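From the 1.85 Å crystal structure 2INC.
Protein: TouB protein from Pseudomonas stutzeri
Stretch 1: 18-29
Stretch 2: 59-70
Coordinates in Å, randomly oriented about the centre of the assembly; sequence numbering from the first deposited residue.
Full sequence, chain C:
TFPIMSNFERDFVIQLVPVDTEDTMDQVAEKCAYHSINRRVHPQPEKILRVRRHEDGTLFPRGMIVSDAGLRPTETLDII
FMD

Stretch 1, residues 18-29: PVDTEDTMDQVA
Stretch 2 (59-70) LFPRGMIVSDAG

Stretch 1 leaves a strand at Pro18 and Val19, passes through a type I turn from Asp20 to Asp23, and enters a helix at Met25. Stretch 2 lies against it antiparallel, so that Thr21 faces Ser67 (CA to CA 4.7 Å), Thr24 faces Ile65 (CA to CA 4.1 Å) and Met25 faces Arg62 (CA to CA 5.0 Å). Together they bury 663 Å², counting both sides.

Val19 (phi/psi -124/179, chi1 m) points toward stretch 2, and its CG2 lies 4.0 Å from CG2 of Val66, a branched apolar pair suited to this buried spot. Asp20 (chi1 t) instead serves the turn: its OD2 accepts from Glu22 N at 2.8 Å, while its own N donates to Asp23 OD2 at 2.8 Å. The turn closes with Asp23 N to Asp20 O at 3.0 Å. Carboxylates suit this bend because they can accept from its backbone amides.

The turn presents two carbonyls to stretch 2. Thr21 O (-60/-21) accepts from Ser67 N at 2.8 Å, and Asp23 O (-64/142) accepts from Val66 N, also at 2.8 Å. Glu22 starts away from stretch 2, but its m, m chain brings OE2 to 3.5 Å from Ile65 CD1.

Thr24 (-75/161, chi1 m) occupies the N-cap position and forms a single beta bridge with Ile65 (-101/155). Here Ile65 CA approaches Asp23 O at 3.0 Å, and Thr24 CA approaches Met64 O at 3.3 Å, both as CA-H...O contacts. Gln27 OE1 folds back to accept from Thr24 N at 2.9 Å.

Met25 (-54/-40; chi1 m, chi2 m, chi3 146°) has the largest contact area. Its N donates to Met64 O at 2.8 Å, and its long, flexible side chain fills the buried space: CG is 3.6 Å from Phe60 CB, while CE reaches Met64 CG at 3.5 Å and Ala69 CB at 3.6 Å. Met25 SD lies oblique to the Phe60 ring.

The type I turn from Pro61 to Met64 places Arg62 (-53/-36; m, t, p, chi4 177°) beside Asp26 (chi1 -83°). Arg62 NE donates to Asp26 OD1 at 2.9 Å in a salt bridge near the guanidinium plane, with weak bonds to OD2 from NE (3.2 Å) and NH2 (3.3 Å). Asp26 N also donates to Arg62 O at 3.1 Å, though the position of that oxygen is less certain.

One helical turn beyond Thr24, Val28 (chi1 t) sets CG2 3.6 Å from CG2 of Val66 (-55/-47, chi1 t). Val66 thus packs against both Val19 and Val28, linking strand to helix.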

# COMPACT_ATOMS: atom_id res chain seq x y z
N PRO C 18 -44.94 -8.80 34.11
CA PRO C 18 -46.38 -8.58 34.18
C PRO C 18 -46.96 -9.28 35.41
O PRO C 18 -46.58 -10.42 35.74
CB PRO C 18 -46.91 -9.22 32.89
CG PRO C 18 -45.88 -10.18 32.45
CD PRO C 18 -44.55 -9.70 33.01
N VAL C 19 -47.80 -8.58 36.13
CA VAL C 19 -48.47 -9.18 37.27
C VAL C 19 -49.96 -8.98 37.01
O VAL C 19 -50.32 -8.41 35.99
CB VAL C 19 -48.05 -8.53 38.63
CG1 VAL C 19 -46.58 -8.77 38.92
CG2 VAL C 19 -48.36 -7.06 38.67
N ASP C 20 -50.81 -9.47 37.91
CA ASP C 20 -52.25 -9.24 37.80
C ASP C 20 -52.72 -8.26 38.87
O ASP C 20 -52.19 -8.28 39.97
CB ASP C 20 -52.98 -10.55 38.01
CG ASP C 20 -54.43 -10.47 37.60
OD1 ASP C 20 -54.71 -10.65 36.38
OD2 ASP C 20 -55.26 -10.22 38.51
N THR C 21 -53.71 -7.42 38.57
CA THR C 21 -54.24 -6.47 39.56
C THR C 21 -54.83 -7.17 40.81
O THR C 21 -54.91 -6.60 41.91
CB THR C 21 -55.30 -5.52 38.92
OG1 THR C 21 -56.28 -6.28 38.20
CG2 THR C 21 -54.64 -4.56 37.92
N GLU C 22 -55.18 -8.45 40.65
CA GLU C 22 -55.67 -9.29 41.75
C GLU C 22 -54.57 -10.01 42.57
O GLU C 22 -54.86 -10.61 43.61
CB GLU C 22 -56.68 -10.29 41.19
CG GLU C 22 -57.87 -9.62 40.48
CD GLU C 22 -58.48 -8.49 41.32
OE1 GLU C 22 -58.63 -7.34 40.80
OE2 GLU C 22 -58.79 -8.76 42.50
N ASP C 23 -53.32 -9.98 42.11
CA ASP C 23 -52.26 -10.62 42.85
C ASP C 23 -52.06 -9.97 44.19
O ASP C 23 -52.20 -8.75 44.35
CB ASP C 23 -50.92 -10.59 42.08
CG ASP C 23 -50.94 -11.48 40.85
OD1 ASP C 23 -51.81 -12.38 40.80
OD2 ASP C 23 -50.11 -11.28 39.93
N THR C 24 -51.78 -10.81 45.18
CA THR C 24 -51.23 -10.39 46.45
C THR C 24 -49.73 -10.05 46.28
O THR C 24 -49.09 -10.54 45.36
CB THR C 24 -51.33 -11.60 47.37
OG1 THR C 24 -52.73 -11.87 47.62
CG2 THR C 24 -50.69 -11.33 48.64
N MET C 25 -49.15 -9.29 47.21
CA MET C 25 -47.70 -9.10 47.16
C MET C 25 -46.91 -10.41 47.12
O MET C 25 -45.93 -10.52 46.36
CB MET C 25 -47.20 -8.17 48.27
CG MET C 25 -47.84 -6.77 48.12
SD MET C 25 -47.46 -5.97 46.51
CE MET C 25 -48.99 -5.06 46.20
N ASP C 26 -47.35 -11.41 47.88
CA ASP C 26 -46.75 -12.73 47.85
C ASP C 26 -46.74 -13.30 46.43
O ASP C 26 -45.74 -13.92 46.01
CB ASP C 26 -47.53 -13.70 48.79
CG ASP C 26 -47.10 -13.60 50.24
OD1 ASP C 26 -46.08 -12.95 50.53
OD2 ASP C 26 -47.76 -14.20 51.13
N GLN C 27 -47.85 -13.15 45.71
CA GLN C 27 -47.93 -13.74 44.36
C GLN C 27 -47.14 -12.89 43.33
O GLN C 27 -46.68 -13.42 42.31
CB GLN C 27 -49.36 -13.89 43.89
CG GLN C 27 -50.12 -14.91 44.74
CD GLN C 27 -51.62 -14.75 44.66
OE1 GLN C 27 -52.16 -13.65 44.84
NE2 GLN C 27 -52.31 -15.88 44.41
N VAL C 28 -47.01 -11.60 43.61
CA VAL C 28 -46.13 -10.74 42.80
C VAL C 28 -44.69 -11.18 42.95
O VAL C 28 -44.00 -11.37 41.95
CB VAL C 28 -46.29 -9.27 43.20
CG1 VAL C 28 -45.18 -8.43 42.59
CG2 VAL C 28 -47.64 -8.75 42.73
N ALA C 29 -44.24 -11.37 44.20
CA ALA C 29 -42.85 -11.78 44.47
C ALA C 29 -42.55 -13.11 43.79
O ALA C 29 -41.45 -13.32 43.22
CB ALA C 29 -42.59 -11.83 45.97
N LEU C 59 -42.88 -0.43 52.31
CA LEU C 59 -43.07 -1.88 52.37
C LEU C 59 -44.56 -2.22 52.26
O LEU C 59 -45.38 -1.65 52.98
CB LEU C 59 -42.46 -2.40 53.68
CG LEU C 59 -42.35 -3.88 53.97
CD1 LEU C 59 -41.71 -4.66 52.82
CD2 LEU C 59 -41.56 -4.06 55.29
N PHE C 60 -44.92 -3.11 51.33
CA PHE C 60 -46.30 -3.55 51.21
C PHE C 60 -46.50 -4.84 52.02
O PHE C 60 -45.62 -5.72 52.01
CB PHE C 60 -46.67 -3.78 49.76
CG PHE C 60 -46.55 -2.56 48.91
CD1 PHE C 60 -47.26 -1.41 49.22
CD2 PHE C 60 -45.72 -2.56 47.79
CE1 PHE C 60 -47.15 -0.25 48.46
CE2 PHE C 60 -45.62 -1.42 47.02
CZ PHE C 60 -46.34 -0.26 47.35
N PRO C 61 -47.64 -4.97 52.74
CA PRO C 61 -47.83 -6.24 53.48
C PRO C 61 -48.06 -7.40 52.53
O PRO C 61 -48.52 -7.19 51.39
CB PRO C 61 -49.07 -5.97 54.35
CG PRO C 61 -49.26 -4.49 54.33
CD PRO C 61 -48.75 -4.03 52.98
N ARG C 62 -47.74 -8.62 52.99
CA ARG C 62 -47.75 -9.82 52.12
C ARG C 62 -49.07 -10.01 51.40
O ARG C 62 -49.08 -10.43 50.25
CB ARG C 62 -47.37 -11.10 52.90
CG ARG C 62 -45.96 -11.06 53.47
CD ARG C 62 -45.61 -12.29 54.26
NE ARG C 62 -45.68 -13.47 53.40
CZ ARG C 62 -45.37 -14.71 53.79
NH1 ARG C 62 -44.97 -14.92 55.03
NH2 ARG C 62 -45.44 -15.73 52.93
N GLY C 63 -50.18 -9.67 52.06
CA GLY C 63 -51.53 -10.02 51.58
C GLY C 63 -52.22 -8.95 50.75
O GLY C 63 -53.21 -9.22 50.04
N MET C 64 -51.67 -7.74 50.83
CA MET C 64 -52.12 -6.58 50.06
C MET C 64 -52.14 -6.90 48.57
O MET C 64 -51.21 -7.56 48.06
CB MET C 64 -51.18 -5.43 50.40
CG MET C 64 -50.72 -4.64 49.23
SD MET C 64 -51.17 -2.92 49.33
CE MET C 64 -50.18 -2.23 50.65
N ILE C 65 -53.21 -6.50 47.88
CA ILE C 65 -53.30 -6.84 46.45
C ILE C 65 -52.92 -5.64 45.55
O ILE C 65 -53.01 -4.47 45.97
CB ILE C 65 -54.67 -7.51 46.01
CG1 ILE C 65 -55.78 -6.49 45.78
CG2 ILE C 65 -55.12 -8.59 47.02
CD1 ILE C 65 -56.79 -6.90 44.72
N VAL C 66 -52.47 -5.96 44.34
CA VAL C 66 -51.89 -4.96 43.42
C VAL C 66 -52.87 -3.81 43.22
O VAL C 66 -52.48 -2.64 43.34
CB VAL C 66 -51.53 -5.57 42.04
CG1 VAL C 66 -51.34 -4.46 40.98
CG2 VAL C 66 -50.29 -6.43 42.15
N SER C 67 -54.13 -4.17 42.95
CA SER C 67 -55.29 -3.27 42.81
C SER C 67 -55.37 -2.17 43.88
O SER C 67 -55.88 -1.07 43.61
CB SER C 67 -56.57 -4.09 42.92
OG SER C 67 -57.57 -3.63 42.03
N ASP C 68 -54.85 -2.47 45.07
CA ASP C 68 -54.93 -1.58 46.22
C ASP C 68 -53.62 -0.89 46.52
O ASP C 68 -53.51 -0.14 47.51
CB ASP C 68 -55.36 -2.39 47.47
CG ASP C 68 -56.72 -3.09 47.28
OD1 ASP C 68 -57.62 -2.47 46.66
OD2 ASP C 68 -56.90 -4.24 47.74
N ALA C 69 -52.60 -1.16 45.70
CA ALA C 69 -51.25 -0.69 46.04
C ALA C 69 -50.96 0.75 45.58
O ALA C 69 -49.99 1.39 46.06
CB ALA C 69 -50.16 -1.70 45.54
N GLY C 70 -51.79 1.26 44.66
CA GLY C 70 -51.60 2.64 44.17
C GLY C 70 -50.34 2.76 43.31
O GLY C 70 -49.58 3.71 43.42